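Local coordinates for protein salicylaldehyde dehydrogenase NahF (Pseudomonas putida, PDB 4JZ6) that probably oxidises salicylaldehyde to salicylate with NAD+ as electron acceptor, a step in naphthalene degradation by an enzyme of the aldehyde dehydrogenase family, at residues R83-L86 / K87-D90; A208-P211 / A212-N216; L218-P222 / D223-E227; M441-Y445 / G446-I450. All blocks are in the same frame, centred on the assembly; numbering follows the deposited sequence.

Contact 1: R83-L86 / K87-D90; sequences RLLL and KVAD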
ATOM      1  N   ARG A  83      -2.845   5.861 -28.003  1.00 26.56           N
ATOM      2  CA  ARG A  83      -2.120   6.032 -29.260  1.00 31.96           C
ATOM      3  C   ARG A  83      -0.628   6.205 -28.989  1.00 34.29           C
ATOM      4  O   ARG A  83       0.215   5.559 -29.613  1.00 21.74           O
ATOM      5  CB  ARG A  83      -2.643   7.254 -30.015  1.00 30.31           C
ATOM      6  CG  ARG A  83      -2.457   7.174 -31.519  1.00 36.75           C
ATOM      7  CD  ARG A  83      -2.255   8.549 -32.142  1.00 36.75           C
ATOM      8  NE  ARG A  83      -0.888   9.026 -31.940  1.00 39.35           N
ATOM      9  CZ  ARG A  83      -0.579  10.205 -31.411  1.00 34.68           C
ATOM     10  NH1 ARG A  83      -1.543  11.031 -31.044  1.00 32.62           N
ATOM     11  NH2 ARG A  83       0.691  10.562 -31.258  1.00 31.74           N
ATOM     12  N   LEU A  84      -0.323   7.081 -28.038  1.00 29.17           N
ATOM     13  CA  LEU A  84       1.049   7.392 -27.664  1.00 22.89           C
ATOM     14  C   LEU A  84       1.797   6.174 -27.138  1.00 25.83           C
ATOM     15  O   LEU A  84       2.918   5.897 -27.564  1.00 31.69           O
ATOM     16  CB  LEU A  84       1.064   8.522 -26.633  1.00 23.96           C
ATOM     17  CG  LEU A  84       0.761   9.908 -27.207  1.00 23.10           C
ATOM     18  CD1 LEU A  84       0.353  10.881 -26.117  1.00 21.51           C
ATOM     19  CD2 LEU A  84       1.977  10.414 -27.948  1.00 22.50           C
ATOM     20  N   LEU A  85       1.176   5.444 -26.218  1.00 20.39           N
ATOM     21  CA  LEU A  85       1.812   4.270 -25.632  1.00 21.96           C
ATOM     22  C   LEU A  85       2.028   3.173 -26.668  1.00 21.77           C
ATOM     23  O   LEU A  85       3.077   2.532 -26.698  1.00 23.09           O
ATOM     24  CB  LEU A  85       0.991   3.734 -24.458  1.00 23.28           C
ATOM     25  CG  LEU A  85       1.334   4.240 -23.059  1.00 23.12           C
ATOM     26  CD1 LEU A  85       2.396   5.329 -23.111  1.00 19.56           C
ATOM     27  CD2 LEU A  85       0.078   4.723 -22.361  1.00 18.78           C
ATOM     28  N   LEU A  86       1.024   2.959 -27.508  1.00 20.51           N
ATOM     29  CA  LEU A  86       1.129   2.005 -28.600  1.00 20.90           C
ATOM     30  C   LEU A  86       2.357   2.328 -29.453  1.00 30.05           C
ATOM     31  O   LEU A  86       3.118   1.435 -29.837  1.00 21.82           O
ATOM     32  CB  LEU A  86      -0.142   2.059 -29.450  1.00 22.35           C
ATOM     33  CG  LEU A  86      -1.053   0.828 -29.516  1.00 24.37           C
ATOM     34  CD1 LEU A  86      -0.758  -0.163 -28.402  1.00 20.39           C
ATOM     35  CD2 LEU A  86      -2.512   1.253 -29.501  1.00 20.84           C
ATOM     36  N   LYS A  87       2.554   3.616 -29.721  1.00 21.92           N
ATOM     37  CA  LYS A  87       3.694   4.071 -30.498  1.00 22.65           C
ATOM     38  C   LYS A  87       5.033   3.761 -29.823  1.00 27.17           C
ATOM     39  O   LYS A  87       5.993   3.375 -30.503  1.00 23.17           O
ATOM     40  CB  LYS A  87       3.589   5.566 -30.817  1.00 23.07           C
ATOM     41  CG  LYS A  87       4.609   6.025 -31.858  1.00 24.46           C
ATOM     42  CD  LYS A  87       4.290   7.399 -32.414  1.00 33.18           C
ATOM     43  CE  LYS A  87       5.228   7.751 -33.564  1.00 43.51           C
ATOM     44  NZ  LYS A  87       4.974   9.127 -34.088  1.00 50.01           N
ATOM     45  N   VAL A  88       5.097   3.935 -28.501  1.00 22.40           N
ATOM     46  CA  VAL A  88       6.310   3.597 -27.753  1.00 22.00           C
ATOM     47  C   VAL A  88       6.717   2.165 -28.055  1.00 22.03           C
ATOM     48  O   VAL A  88       7.874   1.895 -28.381  1.00 24.92           O
ATOM     49  CB  VAL A  88       6.127   3.727 -26.229  1.00 21.35           C
ATOM     50  CG1 VAL A  88       7.416   3.352 -25.518  1.00 21.43           C
ATOM     51  CG2 VAL A  88       5.719   5.129 -25.854  1.00 21.35           C
ATOM     52  N   ALA A  89       5.750   1.255 -27.964  1.00 21.57           N
ATOM     53  CA  ALA A  89       5.991  -0.155 -28.254  1.00 21.62           C
ATOM     54  C   ALA A  89       6.543  -0.343 -29.658  1.00 24.98           C
ATOM     55  O   ALA A  89       7.529  -1.053 -29.846  1.00 32.65           O
ATOM     56  CB  ALA A  89       4.727  -0.969 -28.068  1.00 21.14           C
ATOM     57  N   ASP A  90       5.915   0.297 -30.642  1.00 22.80           N
ATOM     58  CA  ASP A  90       6.393   0.217 -32.021  1.00 25.60           C
ATOM     59  C   ASP A  90       7.836   0.695 -32.124  1.00 24.23           C
ATOM     60  O   ASP A  90       8.669   0.065 -32.784  1.00 24.82           O
ATOM     61  CB  ASP A  90       5.520   1.067 -32.947  1.00 28.51           C
ATOM     62  CG  ASP A  90       4.131   0.492 -33.139  1.00 24.56           C
ATOM     63  OD1 ASP A  90       3.950  -0.725 -32.920  1.00 23.50           O
ATOM     64  OD2 ASP A  90       3.225   1.263 -33.528  1.00 23.87           O
TER
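Within helix 78-94, Leu-85 and Val-88 meet on one face of an alpha-helical stretch whose backbone shows the regular i to i+4 pattern. Lys-87 N donates to Arg-83 O at 3.0 Å, and the three bonds that follow run from Val-88 N to Leu-84 O, from Ala-89 N to Leu-85 O and from Asp-90 N to Leu-86 O. The side-chain touch is light: CD1 of Leu-85 lies 4.3 Å from CG2 of Val-88. Val-88 holds CG1 anti to the backbone N (chi1 180°), which turns CG2 back over the preceding turn, where it rests 3.4 Å from Leu-84 O. That face is packed from two sides, since helix 111-130 brings Phe-125 and Ala-129 against it and helix 195-208 brings Val-205.

The polar flank behaves differently. The aliphatic stem of Lys-87 begins close to the previous turn, with CB 3.3 Å from Leu-84 O, and then runs out extended. Its NZ ends 5.3 Å from Arg-83 NH2, two like charges that are near without touching. Arg-83 finds its counter-ion in Glu-80, and Asp-90 pairs with Arg-126 of helix 111-130. The chemistry is therefore that of an amphipathic helix: branched apolar groups face its neighbours, while the Glu-80 carboxylate probably eases the repulsion between the two cations at the surface.

Contact 2: A208-P211 / A212-N216; sequences AGLP and AGVLN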
ATOM      1  N   ALA A 208       8.249   8.519 -29.504  1.00 24.68           N
ATOM      2  CA  ALA A 208       6.835   8.193 -29.656  1.00 24.12           C
ATOM      3  C   ALA A 208       6.003   9.466 -29.575  1.00 24.16           C
ATOM      4  O   ALA A 208       4.841   9.492 -29.990  1.00 23.99           O
ATOM      5  CB  ALA A 208       6.395   7.208 -28.606  1.00 23.20           C
ATOM      6  N   GLY A 209       6.603  10.520 -29.030  1.00 24.46           N
ATOM      7  CA  GLY A 209       5.980  11.827 -29.035  1.00 24.69           C
ATOM      8  C   GLY A 209       5.329  12.252 -27.734  1.00 29.88           C
ATOM      9  O   GLY A 209       4.434  13.101 -27.737  1.00 24.04           O
ATOM     10  N   LEU A 210       5.775  11.674 -26.622  1.00 25.49           N
ATOM     11  CA  LEU A 210       5.263  12.054 -25.309  1.00 24.87           C
ATOM     12  C   LEU A 210       5.547  13.520 -25.031  1.00 27.97           C
ATOM     13  O   LEU A 210       6.639  14.011 -25.319  1.00 33.49           O
ATOM     14  CB  LEU A 210       5.886  11.190 -24.207  1.00 28.89           C
ATOM     15  CG  LEU A 210       5.138   9.925 -23.769  1.00 26.77           C
ATOM     16  CD1 LEU A 210       3.738  10.282 -23.295  1.00 22.93           C
ATOM     17  CD2 LEU A 210       5.078   8.880 -24.876  1.00 27.98           C
ATOM     18  N   PRO A 211       4.553  14.232 -24.482  1.00 28.73           N
ATOM     19  CA  PRO A 211       4.704  15.654 -24.149  1.00 25.70           C
ATOM     20  C   PRO A 211       5.899  15.907 -23.233  1.00 24.14           C
ATOM     21  O   PRO A 211       6.285  15.031 -22.456  1.00 25.80           O
ATOM     22  CB  PRO A 211       3.394  15.980 -23.429  1.00 23.32           C
ATOM     23  CG  PRO A 211       2.403  15.009 -24.004  1.00 22.77           C
ATOM     24  CD  PRO A 211       3.178  13.748 -24.258  1.00 22.58           C
ATOM     25  N   ALA A 212       6.486  17.091 -23.335  1.00 24.97           N
ATOM     26  CA  ALA A 212       7.667  17.419 -22.550  1.00 25.43           C
ATOM     27  C   ALA A 212       7.373  17.365 -21.057  1.00 30.93           C
ATOM     28  O   ALA A 212       6.364  17.899 -20.595  1.00 34.78           O
ATOM     29  CB  ALA A 212       8.207  18.793 -22.943  1.00 27.66           C
ATOM     30  N   GLY A 213       8.257  16.710 -20.308  1.00 31.88           N
ATOM     31  CA  GLY A 213       8.169  16.694 -18.859  1.00 26.73           C
ATOM     32  C   GLY A 213       7.326  15.557 -18.329  1.00 24.52           C
ATOM     33  O   GLY A 213       7.197  15.381 -17.118  1.00 27.24           O
ATOM     34  N   VAL A 214       6.742  14.782 -19.232  1.00 23.06           N
ATOM     35  CA  VAL A 214       5.942  13.645 -18.805  1.00 25.59           C
ATOM     36  C   VAL A 214       6.854  12.512 -18.326  1.00 27.89           C
ATOM     37  O   VAL A 214       6.541  11.822 -17.358  1.00 34.33           O
ATOM     38  CB  VAL A 214       4.986  13.173 -19.910  1.00 28.64           C
ATOM     39  CG1 VAL A 214       4.157  12.007 -19.424  1.00 29.02           C
ATOM     40  CG2 VAL A 214       4.074  14.309 -20.325  1.00 22.06           C
ATOM     41  N   LEU A 215       7.988  12.337 -19.002  1.00 25.97           N
ATOM     42  CA  LEU A 215       9.020  11.408 -18.550  1.00 22.81           C
ATOM     43  C   LEU A 215      10.361  12.113 -18.399  1.00 28.27           C
ATOM     44  O   LEU A 215      10.856  12.737 -19.334  1.00 33.25           O
ATOM     45  CB  LEU A 215       9.167  10.234 -19.517  1.00 26.06           C
ATOM     46  CG  LEU A 215      10.289   9.239 -19.190  1.00 25.94           C
ATOM     47  CD1 LEU A 215      10.015   8.521 -17.875  1.00 23.18           C
ATOM     48  CD2 LEU A 215      10.476   8.237 -20.318  1.00 27.19           C
ATOM     49  N   ASN A 216      10.947  12.007 -17.214  1.00 30.10           N
ATOM     50  CA  ASN A 216      12.227  12.638 -16.932  1.00 30.76           C
ATOM     51  C   ASN A 216      13.208  11.607 -16.378  1.00 32.82           C
ATOM     52  O   ASN A 216      12.866  10.835 -15.483  1.00 34.82           O
ATOM     53  CB  ASN A 216      12.037  13.802 -15.960  1.00 33.30           C
ATOM     54  CG  ASN A 216      11.046  14.839 -16.479  1.00 37.89           C
ATOM     55  OD1 ASN A 216      11.434  15.819 -17.116  1.00 38.39           O
ATOM     56  ND2 ASN A 216       9.762  14.621 -16.217  1.00 24.00           N
TER
HETATM   57  O   HOH W   1       8.389  13.343 -22.131  1.00 23.77           O
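Val-214 folds back on Pro-211, and its side chain can be followed atom by atom. CB sits 3.4 Å from Pro-211 O. From there the two methyls part. CG1, anti to the backbone N (chi1 -179°), lies 4.3 Å from Leu-210 CD1. CG2, beside the backbone N, lies over the proline, 3.2 Å from Pro-211 O and 3.6 Å from Pro-211 CB, with CG and CD of the same ring slightly farther off. The two side chains cross obliquely, and Trp-73 of helix 56-73 packs against both.

The same carbonyl is gripped by the backbone: Val-214 N donates to Pro-211 O over 3.3 Å, approaching from above the carbonyl plane. A water 2.7 Å from Pro-211 O also takes a weak bond from Leu-215 N, linking the turn to the start of the strand. Beyond the corner, Asn-216 ND2 makes a weak bond to Gly-213 O. Gly-213 holds the positive phi (89°) of the third residue in a type II beta turn. With the Schellman motif at Gly-209 that ends helix 195-208, this turn completes the beta-alpha-beta crossover from strand 186-189 to strand 215-218 in a Rossmann-type sheet.

Contact 3: L218-P222 / D223-E227; sequences LNSSP and DRSPE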
ATOM      1  N   LEU A 218      16.915  10.221 -14.833  1.00 33.03           N
ATOM      2  CA  LEU A 218      18.075  10.518 -14.009  1.00 30.83           C
ATOM      3  C   LEU A 218      18.910   9.267 -13.792  1.00 36.17           C
ATOM      4  O   LEU A 218      18.374   8.169 -13.611  1.00 36.42           O
ATOM      5  CB  LEU A 218      17.644  11.056 -12.648  1.00 26.97           C
ATOM      6  CG  LEU A 218      16.884  12.375 -12.591  1.00 27.05           C
ATOM      7  CD1 LEU A 218      16.278  12.517 -11.214  1.00 26.79           C
ATOM      8  CD2 LEU A 218      17.809  13.531 -12.890  1.00 28.23           C
ATOM      9  N   ASN A 219      20.226   9.438 -13.818  1.00 28.08           N
ATOM     10  CA  ASN A 219      21.139   8.373 -13.447  1.00 28.33           C
ATOM     11  C   ASN A 219      22.324   8.971 -12.708  1.00 30.19           C
ATOM     12  O   ASN A 219      22.609  10.163 -12.846  1.00 30.26           O
ATOM     13  CB  ASN A 219      21.602   7.597 -14.678  1.00 28.38           C
ATOM     14  CG  ASN A 219      21.785   6.123 -14.394  1.00 31.90           C
ATOM     15  OD1 ASN A 219      22.096   5.735 -13.267  1.00 31.40           O
ATOM     16  ND2 ASN A 219      21.581   5.289 -15.412  1.00 27.55           N
ATOM     17  N   SER A 220      23.003   8.155 -11.910  1.00 29.75           N
ATOM     18  CA  SER A 220      24.126   8.650 -11.127  1.00 31.02           C
ATOM     19  C   SER A 220      25.065   7.534 -10.697  1.00 32.07           C
ATOM     20  O   SER A 220      24.732   6.353 -10.779  1.00 33.47           O
ATOM     21  CB  SER A 220      23.624   9.387  -9.886  1.00 34.08           C
ATOM     22  OG  SER A 220      22.911   8.506  -9.030  1.00 39.32           O
ATOM     23  N   SER A 221      26.246   7.919 -10.236  1.00 32.54           N
ATOM     24  CA  SER A 221      27.138   6.980  -9.583  1.00 36.70           C
ATOM     25  C   SER A 221      26.457   6.520  -8.301  1.00 44.17           C
ATOM     26  O   SER A 221      25.689   7.277  -7.699  1.00 47.50           O
ATOM     27  CB  SER A 221      28.480   7.647  -9.280  1.00 34.89           C
ATOM     28  OG  SER A 221      28.292   8.925  -8.696  1.00 37.38           O
ATOM     29  N   PRO A 222      26.727   5.276  -7.880  1.00 41.26           N
ATOM     30  CA  PRO A 222      26.034   4.707  -6.718  1.00 34.87           C
ATOM     31  C   PRO A 222      26.283   5.477  -5.421  1.00 35.82           C
ATOM     32  O   PRO A 222      25.482   5.361  -4.497  1.00 41.52           O
ATOM     33  CB  PRO A 222      26.612   3.287  -6.623  1.00 32.72           C
ATOM     34  CG  PRO A 222      27.922   3.359  -7.330  1.00 34.90           C
ATOM     35  CD  PRO A 222      27.720   4.344  -8.444  1.00 35.67           C
ATOM     36  N   ASP A 223      27.363   6.252  -5.357  1.00 33.75           N
ATOM     37  CA  ASP A 223      27.667   7.034  -4.163  1.00 37.28           C
ATOM     38  C   ASP A 223      26.665   8.174  -3.984  1.00 38.98           C
ATOM     39  O   ASP A 223      26.565   8.759  -2.899  1.00 38.94           O
ATOM     40  CB  ASP A 223      29.101   7.583  -4.213  1.00 39.94           C
ATOM     41  CG  ASP A 223      29.250   8.763  -5.165  1.00 53.31           C
ATOM     42  OD1 ASP A 223      29.261   8.534  -6.392  1.00 57.08           O
ATOM     43  OD2 ASP A 223      29.366   9.918  -4.693  1.00 58.45           O
ATOM     44  N   ARG A 224      25.922   8.475  -5.050  1.00 33.48           N
ATOM     45  CA  ARG A 224      24.967   9.580  -5.049  1.00 33.15           C
ATOM     46  C   ARG A 224      23.528   9.100  -4.939  1.00 35.12           C
ATOM     47  O   ARG A 224      22.659   9.861  -4.518  1.00 36.40           O
ATOM     48  CB  ARG A 224      25.114  10.426  -6.317  1.00 33.36           C
ATOM     49  CG  ARG A 224      26.451  11.129  -6.468  1.00 34.88           C
ATOM     50  CD  ARG A 224      26.415  12.121  -7.620  1.00 35.29           C
ATOM     51  NE  ARG A 224      27.681  12.836  -7.766  1.00 41.22           N
ATOM     52  CZ  ARG A 224      27.875  13.853  -8.601  1.00 41.41           C
ATOM     53  NH1 ARG A 224      26.882  14.285  -9.369  1.00 41.27           N
ATOM     54  NH2 ARG A 224      29.063  14.442  -8.665  1.00 38.79           N
ATOM     55  N   SER A 225      23.285   7.845  -5.328  1.00 42.45           N
ATOM     56  CA  SER A 225      21.932   7.270  -5.351  1.00 42.03           C
ATOM     57  C   SER A 225      21.099   7.523  -4.091  1.00 44.06           C
ATOM     58  O   SER A 225      19.980   8.031  -4.200  1.00 42.04           O
ATOM     59  CB  SER A 225      21.950   5.769  -5.686  1.00 40.46           C
ATOM     60  OG  SER A 225      22.249   5.549  -7.051  1.00 47.82           O
ATOM     61  N   PRO A 226      21.635   7.180  -2.899  1.00 43.94           N
ATOM     62  CA  PRO A 226      20.827   7.399  -1.693  1.00 43.36           C
ATOM     63  C   PRO A 226      20.324   8.830  -1.539  1.00 42.82           C
ATOM     64  O   PRO A 226      19.127   9.022  -1.336  1.00 45.12           O
ATOM     65  CB  PRO A 226      21.789   7.043  -0.550  1.00 42.27           C
ATOM     66  CG  PRO A 226      23.146   6.975  -1.168  1.00 39.80           C
ATOM     67  CD  PRO A 226      22.922   6.546  -2.570  1.00 38.42           C
ATOM     68  N   GLU A 227      21.208   9.815  -1.653  1.00 41.45           N
ATOM     69  CA  GLU A 227      20.802  11.200  -1.424  1.00 41.64           C
ATOM     70  C   GLU A 227      19.895  11.747  -2.525  1.00 36.68           C
ATOM     71  O   GLU A 227      19.044  12.599  -2.269  1.00 38.79           O
ATOM     72  CB  GLU A 227      22.016  12.106  -1.225  1.00 45.24           C
ATOM     73  CG  GLU A 227      22.860  12.312  -2.458  1.00 48.86           C
ATOM     74  CD  GLU A 227      23.948  13.332  -2.226  1.00 56.44           C
ATOM     75  OE1 GLU A 227      24.951  13.322  -2.978  1.00 60.66           O
ATOM     76  OE2 GLU A 227      23.793  14.146  -1.286  1.00 56.03           O
TER
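Ser-221 and Asp-223 are joined by the one side-chain hydrogen bond across this contact. Ser-221 OG donates to Asp-223 OD1 over a short 2.5 Å, meeting the carboxylate on its syn side and 25° out of its plane. With chi1 at 46°, the serine oxygen lies between its own backbone N and carbonyl carbon, and from there it faces the aspartate. Without that hydroxyl, as with an alanine here, the Asp-223 carboxylate would probably lose its partner in the turn and be freer to rotate.

Backbone bonds close the turn. Arg-224 N donates to Ser-221 O at 2.9 Å, while Ser-225 N is shared weakly between that oxygen and Pro-222 O. This is the link from strand 215-218, at the edge of the Rossmann-type sheet, into helix 225-233. Pro-226 has no N-H to give in that first turn, and its CD stands 3.4 Å from Pro-222 O instead.

Van der Waals contact supplies the rest. The extended Arg-224 chain passes Ser-221, its CG 3.6 Å from OG, on the way to Asp-33 and Ala-54 O, which hold its guanidinium. On the inner side, Ser-220 CB rests 4.0 Å from Arg-224 CB, and its OG faces Ser-225 OG at 3.6 Å.

Contact 4: M441-Y445 / G446-I450; sequences MSIEY and GCVHI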
ATOM      1  N   MET A 441      -1.580 -23.784  -3.403  1.00 31.22           N
ATOM      2  CA  MET A 441      -2.482 -22.835  -2.779  1.00 29.55           C
ATOM      3  C   MET A 441      -2.075 -22.478  -1.351  1.00 30.83           C
ATOM      4  O   MET A 441      -2.416 -21.404  -0.851  1.00 33.77           O
ATOM      5  CB  MET A 441      -3.911 -23.359  -2.848  1.00 22.91           C
ATOM      6  CG  MET A 441      -4.553 -23.083  -4.192  1.00 22.52           C
ATOM      7  SD  MET A 441      -6.229 -23.696  -4.284  1.00 61.15           S
ATOM      8  CE  MET A 441      -5.955 -25.396  -4.748  1.00 63.22           C
ATOM      9  N   SER A 442      -1.321 -23.368  -0.715  1.00 28.74           N
ATOM     10  CA  SER A 442      -0.915 -23.180   0.674  1.00 29.30           C
ATOM     11  C   SER A 442       0.369 -22.363   0.839  1.00 28.48           C
ATOM     12  O   SER A 442       0.602 -21.791   1.904  1.00 32.11           O
ATOM     13  CB  SER A 442      -0.766 -24.534   1.369  1.00 33.31           C
ATOM     14  OG  SER A 442      -2.009 -25.208   1.430  1.00 37.36           O
ATOM     15  N   ILE A 443       1.197 -22.310  -0.204  1.00 26.43           N
ATOM     16  CA  ILE A 443       2.466 -21.577  -0.131  1.00 26.71           C
ATOM     17  C   ILE A 443       2.295 -20.063  -0.284  1.00 25.23           C
ATOM     18  O   ILE A 443       1.401 -19.591  -0.994  1.00 22.31           O
ATOM     19  CB  ILE A 443       3.518 -22.102  -1.144  1.00 32.02           C
ATOM     20  CG1 ILE A 443       3.007 -21.982  -2.578  1.00 22.28           C
ATOM     21  CG2 ILE A 443       3.894 -23.547  -0.826  1.00 23.54           C
ATOM     22  CD1 ILE A 443       3.937 -22.591  -3.597  1.00 33.80           C
ATOM     23  N   GLU A 444       3.165 -19.314   0.391  1.00 25.07           N
ATOM     24  CA  GLU A 444       3.032 -17.862   0.512  1.00 28.55           C
ATOM     25  C   GLU A 444       3.809 -17.102  -0.569  1.00 27.36           C
ATOM     26  O   GLU A 444       4.840 -16.478  -0.299  1.00 29.55           O
ATOM     27  CB  GLU A 444       3.464 -17.425   1.917  1.00 31.27           C
ATOM     28  CG  GLU A 444       2.527 -17.923   3.018  1.00 32.25           C
ATOM     29  CD  GLU A 444       3.210 -18.079   4.369  1.00 40.63           C
ATOM     30  OE1 GLU A 444       4.455 -18.157   4.419  1.00 45.87           O
ATOM     31  OE2 GLU A 444       2.494 -18.136   5.390  1.00 46.08           O
ATOM     32  N   TYR A 445       3.306 -17.163  -1.798  1.00 24.50           N
ATOM     33  CA  TYR A 445       4.024 -16.616  -2.947  1.00 21.57           C
ATOM     34  C   TYR A 445       3.114 -15.799  -3.860  1.00 19.93           C
ATOM     35  O   TYR A 445       1.946 -16.140  -4.061  1.00 19.84           O
ATOM     36  CB  TYR A 445       4.735 -17.743  -3.718  1.00 20.72           C
ATOM     37  CG  TYR A 445       5.910 -18.292  -2.939  1.00 21.29           C
ATOM     38  CD1 TYR A 445       7.207 -17.866  -3.207  1.00 21.35           C
ATOM     39  CD2 TYR A 445       5.719 -19.201  -1.902  1.00 23.00           C
ATOM     40  CE1 TYR A 445       8.277 -18.342  -2.474  1.00 21.94           C
ATOM     41  CE2 TYR A 445       6.782 -19.682  -1.166  1.00 22.42           C
ATOM     42  CZ  TYR A 445       8.058 -19.252  -1.457  1.00 22.47           C
ATOM     43  OH  TYR A 445       9.120 -19.733  -0.726  1.00 25.12           O
ATOM     44  N   GLY A 446       3.650 -14.705  -4.388  1.00 19.61           N
ATOM     45  CA  GLY A 446       2.902 -13.867  -5.301  1.00 19.11           C
ATOM     46  C   GLY A 446       2.602 -14.584  -6.603  1.00 18.98           C
ATOM     47  O   GLY A 446       1.580 -14.324  -7.236  1.00 25.61           O
ATOM     48  N   CYS A 447       3.499 -15.481  -7.004  1.00 19.24           N
ATOM     49  CA  CYS A 447       3.317 -16.265  -8.223  1.00 19.25           C
ATOM     50  C   CYS A 447       3.547 -17.751  -7.961  1.00 25.56           C
ATOM     51  O   CYS A 447       4.600 -18.142  -7.443  1.00 26.45           O
ATOM     52  CB  CYS A 447       4.279 -15.786  -9.305  1.00 19.13           C
ATOM     53  SG  CYS A 447       4.313 -13.997  -9.517  1.00 20.02           S
ATOM     54  N   VAL A 448       2.562 -18.575  -8.317  1.00 21.49           N
ATOM     55  CA  VAL A 448       2.675 -20.030  -8.200  1.00 20.37           C
ATOM     56  C   VAL A 448       2.431 -20.682  -9.562  1.00 23.53           C
ATOM     57  O   VAL A 448       1.413 -20.427 -10.209  1.00 23.08           O
ATOM     58  CB  VAL A 448       1.673 -20.597  -7.172  1.00 23.43           C
ATOM     59  CG1 VAL A 448       1.720 -22.109  -7.161  1.00 21.25           C
ATOM     60  CG2 VAL A 448       1.972 -20.050  -5.792  1.00 29.14           C
ATOM     61  N   HIS A 449       3.366 -21.517 -10.007  1.00 24.47           N
ATOM     62  CA  HIS A 449       3.233 -22.141 -11.320  1.00 22.31           C
ATOM     63  C   HIS A 449       3.182 -23.658 -11.240  1.00 23.10           C
ATOM     64  O   HIS A 449       4.187 -24.313 -10.942  1.00 26.25           O
ATOM     65  CB  HIS A 449       4.350 -21.669 -12.248  1.00 20.88           C
ATOM     66  CG  HIS A 449       4.385 -20.184 -12.414  1.00 25.63           C
ATOM     67  ND1 HIS A 449       3.370 -19.482 -13.029  1.00 26.43           N
ATOM     68  CD2 HIS A 449       5.293 -19.263 -12.016  1.00 20.14           C
ATOM     69  CE1 HIS A 449       3.656 -18.195 -13.016  1.00 19.59           C
ATOM     70  NE2 HIS A 449       4.819 -18.033 -12.410  1.00 23.32           N
ATOM     71  N   ILE A 450       1.999 -24.210 -11.500  1.00 21.89           N
ATOM     72  CA  ILE A 450       1.801 -25.654 -11.413  1.00 22.49           C
ATOM     73  C   ILE A 450       2.394 -26.335 -12.640  1.00 23.15           C
ATOM     74  O   ILE A 450       1.918 -26.152 -13.764  1.00 22.77           O
ATOM     75  CB  ILE A 450       0.319 -26.021 -11.268  1.00 22.69           C
ATOM     76  CG1 ILE A 450      -0.295 -25.302 -10.059  1.00 30.43           C
ATOM     77  CG2 ILE A 450       0.160 -27.523 -11.153  1.00 23.49           C
ATOM     78  CD1 ILE A 450       0.469 -25.487  -8.762  1.00 22.57           C
TER
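Ile-443 and Val-448 face each other across the bend that leads from helix 433-442 into strand 447-450. The valine offers a single methyl: CG2 points at the isoleucine and stands 3.9 Å from both CG1 and CD1, and so touches the longer branch along its side. That branch is there because Ile-443 CG1 occupies the crowded position between backbone N and carbonyl carbon (chi1 60°), with CD1 extended beyond it. Tyr-445 meets the same methyl less closely, its CB 4.2 Å from Val-448 CG2, while CB also lies 3.7 Å from Cys-447 O. The phenol ring itself heads away from the strand, and its OH is hydrogen-bonded to Ala-417 O at the end of helix 410-418.

The backbone between these groups is sharply folded. Glu-444 is the centre of an inverse gamma turn, closed by a weak bond from Tyr-445 N to Ile-443 O, and its carboxylate pairs with Lys-467.

The bend completes the beta-alpha-beta unit of strand 425-429, helix 433-442 and strand 447-450. Ser-426 of the first strand packs against Ile-443, Tyr-445 and Val-448, and residues Cys-447 to Ile-450 pair in parallel with a strand of the second subunit, carrying the sheet across the dimer interface.

Contacts 1 and 2 are direct neighbours, with centres 12 Å apart: Val-88 CG2 packs 3.5 Å from Ala-208 CB, and Lys-87 CD lies 3.2 Å from Ala-208 O, so that helix 78-94 covers the end of helix 195-208. Contacts 2 and 3 adjoin in sequence at the two ends of strand 215-218, their centres 23 Å apart. Contact 4 stands alone in the other large sheet, its centre 35 Å from that of contact 3 and 38 Å from that of contact 2. Of the four it is the one near a site: the Cys-447 side chain is about 7 Å from that of Glu-267, the predicted active-site residue, and about 9 Å from a bound salicylaldehyde.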